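Local coordinates for prephenate dehydratase (PDB 3MWB), which probably catalyses the conversion of prephenate to phenylpyruvate, CO2 and water in phenylalanine biosynthesis, and binds L-phenylalanine at its ACT domain, at residues A[12-15]-A[16-19]; A[220-223]-A[224-228]; A[293-296]-A[297-300]. All coordinates share one frame; numbering follows the deposited sequence. Where two conformers were deposited one is given.

How the interactions relate
Each interaction is local, between adjoining segments, and the three follow one another in series without nesting or crossing. Interaction 1 closes the turn between strand 8-12 and helix 18-23 in the prephenate dehydratase region, across the chain's centre from the other two; its centre is about 38 Å from that of interaction 2. Interaction 2 ends helix 215-224 in the ACT domain and turns the chain toward strand 230-237. Interaction 3 starts helix 296-311 after the long loop from strand 275-281. Residues 220-228 and 293-300 meet directly, where Thr294 CG2 packs 3.5 Å from Arg226 O, and both also touch the same neighbouring subunit.

Interaction 1 of 3, residues A[12-15]-A[16-19]; sequences LGPQ and GTFT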
# COMPACT_ATOMS: atom_id res chain seq x y z
N LEU A 12 30.28 12.52 -24.85
CA LEU A 12 31.16 13.01 -23.81
C LEU A 12 32.60 12.74 -24.25
O LEU A 12 33.00 11.59 -24.41
CB LEU A 12 30.86 12.34 -22.47
CG LEU A 12 31.65 12.82 -21.25
CD1 LEU A 12 31.41 14.30 -20.94
CD2 LEU A 12 31.32 11.98 -20.01
N GLY A 13 33.35 13.81 -24.50
CA GLY A 13 34.71 13.69 -24.99
C GLY A 13 35.69 13.54 -23.85
O GLY A 13 35.29 13.44 -22.68
N PRO A 14 37.00 13.56 -24.17
CA PRO A 14 37.50 13.76 -25.53
C PRO A 14 37.42 12.49 -26.40
O PRO A 14 36.80 11.51 -26.02
CB PRO A 14 38.96 14.19 -25.29
CG PRO A 14 39.34 13.56 -23.94
CD PRO A 14 38.07 13.24 -23.21
N GLN A 15 38.03 12.52 -27.59
CA GLN A 15 38.07 11.35 -28.45
C GLN A 15 38.88 10.22 -27.77
O GLN A 15 39.76 10.48 -26.94
CB GLN A 15 38.59 11.70 -29.85
CG GLN A 15 37.62 12.61 -30.64
CD GLN A 15 37.99 12.81 -32.11
OE1 GLN A 15 39.09 12.48 -32.55
NE2 GLN A 15 37.04 13.36 -32.89
N GLY A 16 38.52 8.97 -28.07
CA GLY A 16 39.30 7.83 -27.56
C GLY A 16 38.91 7.30 -26.19
O GLY A 16 39.50 6.32 -25.69
N THR A 17 37.93 7.96 -25.57
CA THR A 17 37.36 7.48 -24.30
C THR A 17 36.51 6.22 -24.51
O THR A 17 36.21 5.83 -25.64
CB THR A 17 36.44 8.55 -23.65
OG1 THR A 17 35.49 9.01 -24.62
CG2 THR A 17 37.27 9.77 -23.17
N PHE A 18 36.13 5.59 -23.40
CA PHE A 18 35.15 4.52 -23.44
C PHE A 18 33.82 4.99 -24.04
O PHE A 18 33.15 4.25 -24.75
CB PHE A 18 34.96 3.92 -22.03
CG PHE A 18 36.10 3.07 -21.62
CD1 PHE A 18 37.27 3.64 -21.08
CD2 PHE A 18 36.06 1.69 -21.82
CE1 PHE A 18 38.36 2.83 -20.72
CE2 PHE A 18 37.13 0.87 -21.47
CZ PHE A 18 38.28 1.45 -20.91
N THR A 19 33.46 6.25 -23.77
CA THR A 19 32.25 6.82 -24.37
C THR A 19 32.29 6.80 -25.91
O THR A 19 31.33 6.33 -26.53
CB THR A 19 31.96 8.23 -23.83
OG1 THR A 19 32.08 8.21 -22.40
CG2 THR A 19 30.55 8.66 -24.18
O HOH W 1 33.86 10.08 -21.93
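Thr17 OG1 sits among several polar neighbours at the start of helix 18-23: it can donate to Pro14 O at 3.2 Å, although its single proton has a competing acceptor, and weaker bonds run to a water and to Glu20 N. Thr17 is the N-cap residue, and with Pro14 it brackets a type II beta turn that reverses the chain between strand 8-12 and the helix, in a dehydratase region of the PBP clan. The end-to-end directions of the two segments, 159° apart, record that reversal. Gly16 occupies the third position of the turn, where its positive phi of 87° is one that glycine accommodates readily. The peptide before Pro14 is cis, and the proline ring meets the threonine at about a right angle, Pro14 CD touching Thr17 CG2 at 3.6 Å. With chi1 at 51°, OG1 lies between the backbone N and the carbonyl carbon, while CG2 is turned beside the N, against Pro14 CD. Nearer the strand, Thr19 CB packs on Leu12 O at 3.6 Å, and its methyl CG2 reaches Leu12 CB. Gly13 bonds through its backbone to Cys37, tying the turn to strand 33-37, and Ala138 of helix 137-143 touches both Pro14 and Thr17. In the conformer given, the side chain of Gln15 is about 7 Å from that of Gln164, a magnesium-site residue whose metal is not bound to this chain. The water bridges the two segments: it donates to Leu12 O at 3.0 Å and is hydrogen-bonded to Thr19 OG1 at 2.6 Å.

Interaction 2 of 3, residues A[220-223]-A[224-228]; sequences LDQF and ASRGV
A Schellman motif ends helix 215-224 of the ACT domain, with Gly227 as its C-prime residue at a positive phi of 71°. Two backbone bonds define it: Val228 N to Phe223 O at 2.9 Å and Gly227 N to Ala224 O at 3.2 Å. Arg226 N also donates to Phe223 O, reaching it from the opposite face of the carbonyl plane to Val228 N. The apolar pair that accompanies the motif is Phe223 CD1 against Val228 CG1, 3.6 Å apart and met obliquely; both side chains rest on Ala251 of strand 245-252. Two residues earlier in the helix, Asp221 O accepts from Ser225 N and from Ser225 OG, each at 2.8 Å and on opposite faces. Arg226 runs extended beside Gln222, and its NH1 makes two bonds, to Gln222 O at 3.0 Å on a lone pair and to Gln222 OE1 at 2.9 Å, the latter met from above the amide plane. The bend of Gln222 at chi2 (-51°) brings OE1 back to the arginine. Since NE forms a salt bridge to Asp262 of helix 258-270, the guanidinium is fixed from two sides, and its charge probably offsets the partial negative charge of carbonyls at this helix end.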
# COMPACT_ATOMS: atom_id res chain seq x y z
N LEU A 220 5.56 4.79 -6.95
CA LEU A 220 5.95 3.44 -7.38
C LEU A 220 4.75 2.50 -7.59
O LEU A 220 4.78 1.66 -8.50
CB LEU A 220 6.97 2.85 -6.42
CG LEU A 220 8.32 3.60 -6.44
CD1 LEU A 220 9.44 2.72 -5.96
CD2 LEU A 220 8.66 4.13 -7.84
N ASP A 221 3.70 2.70 -6.80
CA ASP A 221 2.49 1.90 -6.92
C ASP A 221 1.84 2.03 -8.30
O ASP A 221 1.20 1.09 -8.74
CB ASP A 221 1.46 2.26 -5.83
CG ASP A 221 0.45 1.14 -5.62
OD1 ASP A 221 0.87 -0.00 -5.38
OD2 ASP A 221 -0.78 1.40 -5.68
N GLN A 222 2.02 3.17 -8.97
CA GLN A 222 1.49 3.32 -10.33
C GLN A 222 2.03 2.21 -11.24
O GLN A 222 1.27 1.66 -12.03
CB GLN A 222 1.79 4.70 -10.91
CG GLN A 222 1.22 5.87 -10.12
CD GLN A 222 -0.26 5.70 -9.81
OE1 GLN A 222 -1.07 5.44 -10.69
NE2 GLN A 222 -0.61 5.87 -8.54
N PHE A 223 3.31 1.86 -11.10
CA PHE A 223 3.92 0.74 -11.81
C PHE A 223 3.55 -0.62 -11.19
O PHE A 223 3.11 -1.52 -11.89
CB PHE A 223 5.44 0.91 -11.89
CG PHE A 223 5.89 2.09 -12.73
CD1 PHE A 223 5.68 2.09 -14.10
CD2 PHE A 223 6.51 3.18 -12.15
CE1 PHE A 223 6.08 3.18 -14.89
CE2 PHE A 223 6.91 4.26 -12.92
CZ PHE A 223 6.72 4.26 -14.29
N ALA A 224 3.73 -0.76 -9.87
CA ALA A 224 3.55 -2.06 -9.22
C ALA A 224 2.11 -2.59 -9.32
O ALA A 224 1.91 -3.77 -9.60
CB ALA A 224 4.03 -2.02 -7.76
N SER A 225 1.12 -1.72 -9.11
CA SER A 225 -0.30 -2.12 -9.18
C SER A 225 -0.77 -2.52 -10.60
O SER A 225 -1.85 -3.09 -10.73
CB SER A 225 -1.21 -1.01 -8.63
OG SER A 225 -1.32 0.06 -9.54
N ARG A 226 0.03 -2.21 -11.63
CA ARG A 226 -0.27 -2.55 -13.01
C ARG A 226 0.71 -3.58 -13.59
O ARG A 226 0.83 -3.73 -14.81
CB ARG A 226 -0.33 -1.28 -13.85
CG ARG A 226 -1.53 -0.35 -13.49
CD ARG A 226 -1.38 0.97 -14.17
NE ARG A 226 -2.48 1.88 -13.87
CZ ARG A 226 -2.49 2.79 -12.89
NH1 ARG A 226 -1.44 2.93 -12.09
NH2 ARG A 226 -3.56 3.58 -12.74
N GLY A 227 1.44 -4.25 -12.71
CA GLY A 227 2.36 -5.32 -13.11
C GLY A 227 3.61 -4.86 -13.84
O GLY A 227 4.20 -5.65 -14.59
N VAL A 228 4.00 -3.60 -13.65
CA VAL A 228 5.16 -3.06 -14.34
C VAL A 228 6.40 -3.13 -13.46
O VAL A 228 6.49 -2.42 -12.44
CB VAL A 228 4.97 -1.61 -14.82
CG1 VAL A 228 6.24 -1.15 -15.50
CG2 VAL A 228 3.79 -1.50 -15.80

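Interaction 3 of 3, residues A[293-296]-A[297-300]; sequences HTSD and AAFA
Asp296, Phe299 and Ala297 carry most of this contact, the N-terminal turn of helix 296-311, whose N-cap is Ser295. Asp296 O accepts from Ala300 N at 3.0 Å, and Ser295 O accepts from Phe299 N at 3.1 Å with a nearly straight N-H...O angle of 171°; these are the i to i+4 bonds that show the helix is regular from its first turn. The cap itself is Ser295 OG, which accepts from Ala298 N at 3.2 Å. A chi1 of 69° sets the hydroxyl between its own backbone N and carbonyl carbon, facing the first turn, where the methyl of Ala297 also lies close, CB to OG 3.7 Å. Phe299 turns the edge of its ring to two carbonyls: CD1 lies 3.4 Å from Ser295 O, and CE1 is 3.5 Å from Thr294 O. Next to it, Ala298 CB packs on His293 O at 3.5 Å. The ring of Phe299 also touches Ser258, Arg259 and Asp262 of helix 258-270, and Arg269 of a neighbouring subunit packs against both it and His293. The Asp296 carboxylate reaches helix 258-270, where OD1 accepts from Ser258 N at its start. Its negative charge therefore lies near the beginnings of two helices, whose partial positive charges would be expected to favour the ionised form.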
# COMPACT_ATOMS: atom_id res chain seq x y z
N HIS A 293 -3.55 -10.59 -15.34
CA HIS A 293 -4.51 -9.49 -15.19
C HIS A 293 -3.97 -8.19 -15.79
O HIS A 293 -4.63 -7.17 -15.68
CB HIS A 293 -4.82 -9.19 -13.70
CG HIS A 293 -5.07 -10.40 -12.84
ND1 HIS A 293 -4.59 -10.49 -11.55
CD2 HIS A 293 -5.79 -11.52 -13.05
CE1 HIS A 293 -4.98 -11.62 -11.01
NE2 HIS A 293 -5.71 -12.27 -11.90
N THR A 294 -2.78 -8.20 -16.39
CA THR A 294 -2.20 -6.90 -16.84
C THR A 294 -1.92 -6.82 -18.32
O THR A 294 -1.34 -5.81 -18.79
CB THR A 294 -0.90 -6.51 -16.11
OG1 THR A 294 0.17 -7.35 -16.56
CG2 THR A 294 -1.06 -6.61 -14.58
N SER A 295 -2.33 -7.85 -19.05
CA SER A 295 -2.14 -7.86 -20.50
C SER A 295 -3.02 -6.81 -21.18
O SER A 295 -4.01 -6.32 -20.61
CB SER A 295 -2.41 -9.25 -21.11
OG SER A 295 -3.77 -9.55 -21.03
N ASP A 296 -2.65 -6.45 -22.40
CA ASP A 296 -3.43 -5.52 -23.16
C ASP A 296 -4.88 -6.02 -23.23
O ASP A 296 -5.82 -5.23 -23.16
CB ASP A 296 -2.80 -5.33 -24.54
CG ASP A 296 -1.61 -4.36 -24.53
OD1 ASP A 296 -1.07 -4.00 -23.44
OD2 ASP A 296 -1.21 -3.94 -25.64
N ALA A 297 -5.03 -7.34 -23.34
CA ALA A 297 -6.34 -7.98 -23.44
C ALA A 297 -7.17 -7.79 -22.18
O ALA A 297 -8.36 -7.46 -22.27
CB ALA A 297 -6.22 -9.48 -23.81
N ALA A 298 -6.55 -7.98 -21.02
CA ALA A 298 -7.26 -7.78 -19.75
C ALA A 298 -7.73 -6.32 -19.62
O ALA A 298 -8.89 -6.06 -19.24
CB ALA A 298 -6.37 -8.19 -18.55
N PHE A 299 -6.86 -5.37 -19.97
CA PHE A 299 -7.20 -3.96 -19.92
C PHE A 299 -8.40 -3.67 -20.83
O PHE A 299 -9.27 -2.90 -20.47
CB PHE A 299 -6.01 -3.07 -20.30
CG PHE A 299 -5.15 -2.70 -19.13
CD1 PHE A 299 -4.12 -3.54 -18.70
CD2 PHE A 299 -5.40 -1.53 -18.42
CE1 PHE A 299 -3.37 -3.21 -17.59
CE2 PHE A 299 -4.63 -1.19 -17.30
CZ PHE A 299 -3.62 -2.04 -16.89
N ALA A 300 -8.42 -4.32 -21.99
CA ALA A 300 -9.47 -4.08 -22.99
C ALA A 300 -10.81 -4.69 -22.54
O ALA A 300 -11.86 -4.09 -22.74
CB ALA A 300 -9.06 -4.62 -24.35